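Local structure of putative mandelate racemase (Zymomonas mobilis, 2OX4) at residues F239-N244 with S265-Y270. The protein probably acts as a magnesium-dependent lyase (dehydratase) of the mandelate racemase group in the enolase superfamily. Numbering follows the deposited sequence.
Sequences FYEEIN and SGERIY. With MG (magnesium ion), chain O.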
loop_
_atom_site.group_PDB
_atom_site.type_symbol
_atom_site.label_atom_id
_atom_site.label_comp_id
_atom_site.label_asym_id
_atom_site.label_seq_id
_atom_site.Cartn_x
_atom_site.Cartn_y
_atom_site.Cartn_z
ATOM N N PHE C 239 2.913 20.880 21.973
ATOM C CA PHE C 239 2.988 20.487 20.572
ATOM C C PHE C 239 4.035 21.297 19.827
ATOM O O PHE C 239 4.596 22.246 20.378
ATOM C CB PHE C 239 1.605 20.435 19.870
ATOM C CG PHE C 239 0.801 21.722 19.887
ATOM C CD1 PHE C 239 1.117 22.780 19.029
ATOM C CD2 PHE C 239 -0.322 21.848 20.700
ATOM C CE1 PHE C 239 0.348 23.953 19.008
ATOM C CE2 PHE C 239 -1.091 23.026 20.689
ATOM C CZ PHE C 239 -0.746 24.076 19.841
ATOM N N TYR C 240 4.292 20.908 18.582
ATOM C CA TYR C 240 5.483 21.307 17.837
ATOM C C TYR C 240 4.956 21.719 16.473
ATOM O O TYR C 240 4.434 20.874 15.722
ATOM C CB TYR C 240 6.386 20.067 17.727
ATOM C CG TYR C 240 7.806 20.246 17.204
ATOM C CD1 TYR C 240 8.495 21.455 17.324
ATOM C CD2 TYR C 240 8.475 19.155 16.626
ATOM C CE1 TYR C 240 9.824 21.580 16.843
ATOM C CE2 TYR C 240 9.779 19.266 16.150
ATOM C CZ TYR C 240 10.446 20.476 16.262
ATOM O OH TYR C 240 11.733 20.563 15.797
ATOM N N GLU C 241 5.053 23.013 16.177
ATOM C CA GLU C 241 4.251 23.658 15.123
ATOM C C GLU C 241 5.083 24.024 13.886
ATOM O O GLU C 241 6.190 24.574 14.008
ATOM C CB GLU C 241 3.542 24.916 15.669
ATOM C CG GLU C 241 2.999 25.833 14.572
ATOM C CD GLU C 241 2.254 27.056 15.090
ATOM O OE1 GLU C 241 1.924 27.095 16.292
ATOM O OE2 GLU C 241 1.981 27.975 14.275
ATOM N N GLU C 242 4.522 23.736 12.703
ATOM C CA GLU C 242 5.096 24.119 11.408
ATOM C C GLU C 242 6.572 23.752 11.270
ATOM O O GLU C 242 7.440 24.617 11.139
ATOM C CB GLU C 242 4.852 25.594 11.099
ATOM C CG GLU C 242 3.428 25.906 10.609
ATOM C CD GLU C 242 3.433 26.916 9.467
ATOM O OE1 GLU C 242 3.804 28.081 9.719
ATOM O OE2 GLU C 242 3.071 26.551 8.324
ATOM N N ILE C 243 6.850 22.455 11.297
ATOM C CA ILE C 243 8.229 21.995 11.388
ATOM C C ILE C 243 8.913 21.872 10.018
ATOM O O ILE C 243 10.117 21.628 9.936
ATOM C CB ILE C 243 8.310 20.682 12.156
ATOM C CG1 ILE C 243 7.653 19.544 11.352
ATOM C CG2 ILE C 243 7.630 20.836 13.532
ATOM C CD1 ILE C 243 7.906 18.160 11.940
ATOM N N ASN C 244 8.141 22.038 8.947
ATOM C CA ASN C 244 8.704 22.009 7.596
ATOM C C ASN C 244 7.818 22.748 6.582
ATOM O O ASN C 244 6.943 23.533 6.961
ATOM C CB ASN C 244 8.985 20.561 7.164
ATOM C CG ASN C 244 7.714 19.780 6.862
ATOM O OD1 ASN C 244 6.628 20.138 7.318
ATOM N ND2 ASN C 244 7.847 18.721 6.071
ATOM N N SER C 265 -0.052 22.063 12.615
ATOM C CA SER C 265 0.111 22.815 11.372
ATOM C C SER C 265 -1.246 23.301 10.884
ATOM O O SER C 265 -2.264 22.698 11.190
ATOM C CB SER C 265 0.712 21.931 10.282
ATOM O OG SER C 265 1.095 22.728 9.175
ATOM N N GLY C 266 -1.258 24.383 10.112
ATOM C CA GLY C 266 -2.492 24.750 9.454
ATOM C C GLY C 266 -2.557 26.126 8.860
ATOM O O GLY C 266 -3.399 26.365 8.012
ATOM N N GLU C 267 -1.714 27.051 9.322
ATOM C CA GLU C 267 -1.836 28.421 8.828
ATOM C C GLU C 267 -1.455 28.524 7.358
ATOM O O GLU C 267 -1.859 29.464 6.686
ATOM C CB GLU C 267 -1.019 29.404 9.666
ATOM C CG GLU C 267 0.488 29.258 9.515
ATOM C CD GLU C 267 1.211 29.981 10.619
ATOM O OE1 GLU C 267 1.310 29.408 11.726
ATOM O OE2 GLU C 267 1.654 31.124 10.385
ATOM N N ARG C 268 -0.687 27.550 6.857
ATOM C CA ARG C 268 -0.379 27.507 5.426
ATOM C C ARG C 268 -0.993 26.283 4.718
ATOM O O ARG C 268 -0.430 25.735 3.762
ATOM C CB ARG C 268 1.137 27.612 5.215
ATOM C CG ARG C 268 1.646 29.047 5.350
ATOM C CD ARG C 268 3.146 29.128 5.141
ATOM N NE ARG C 268 3.869 28.684 6.332
ATOM C CZ ARG C 268 5.143 28.960 6.570
ATOM N NH1 ARG C 268 5.843 29.677 5.689
ATOM N NH2 ARG C 268 5.709 28.528 7.692
ATOM N N ILE C 269 -2.151 25.849 5.220
ATOM C CA ILE C 269 -2.926 24.761 4.601
ATOM C C ILE C 269 -4.362 25.284 4.478
ATOM O O ILE C 269 -4.903 25.858 5.427
ATOM C CB ILE C 269 -2.911 23.469 5.481
ATOM C CG1 ILE C 269 -1.470 23.014 5.810
ATOM C CG2 ILE C 269 -3.684 22.348 4.803
ATOM C CD1 ILE C 269 -1.354 21.884 6.855
ATOM N N TYR C 270 -4.970 25.111 3.307
ATOM C CA TYR C 270 -6.223 25.821 3.012
ATOM C C TYR C 270 -7.277 24.865 2.491
ATOM O O TYR C 270 -6.987 24.038 1.622
ATOM C CB TYR C 270 -5.997 26.953 1.996
ATOM C CG TYR C 270 -4.679 27.644 2.195
ATOM C CD1 TYR C 270 -4.471 28.472 3.298
ATOM C CD2 TYR C 270 -3.616 27.434 1.306
ATOM C CE1 TYR C 270 -3.245 29.108 3.494
ATOM C CE2 TYR C 270 -2.386 28.062 1.490
ATOM C CZ TYR C 270 -2.216 28.899 2.590
ATOM O OH TYR C 270 -1.002 29.513 2.783
HETATM MG MG MG O . 2.598 29.752 13.367
HETATM O O HOH W 1 0.839 25.166 7.898
HETATM O O HOH W 2 4.165 28.954 12.024
HETATM O O HOH W 3 3.175 31.861 12.468
HETATM O O HOH W 4 1.361 30.982 14.529
#
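An extended chain, with CG anti to the backbone N (chi1 165°), carries the carboxylate of Glu241 to the magnesium ion, while Glu267 reaches the same ion from the crowded chi1 position between N and carbonyl carbon (70°). This is the metal site of the enolase-superfamily barrel, built at the C-terminal ends of neighbouring parallel strands and completed by Glu215. Glu241 OE2 and Glu267 OE1 each lie 2.1 Å from MG, and three waters complete the shell. The other oxygens are held as well: Glu241 OE1 by a salt bridge to Lys166, Glu267 OE2 by the hydroxyl of Tyr44 and a metal-bound water.

Behind this shell stands Glu242, bent at chi2 so that its carboxylate stacks almost parallel on that of Glu267, with OE1 3.3 Å from Glu267 CD. The negative charge gathered here is probably offset in part by Arg268, which grips Glu242 side-on in a salt bridge: NE meets the syn lone pair of Glu242 OE2 at 3.0 Å, whereas NH2 reaches OE1 from above the carboxylate plane. An alanine here would remove both bonds and would probably leave Glu242 less firmly placed beside the metal. Phe82 of a second subunit lies against the guanidinium in a cation-pi contact. Glu242 OE2 also accepts from a water shared with Ser265 OG and Arg268 N, and OE1 takes a 2.5 Å hydrogen bond from a magnesium-bound water.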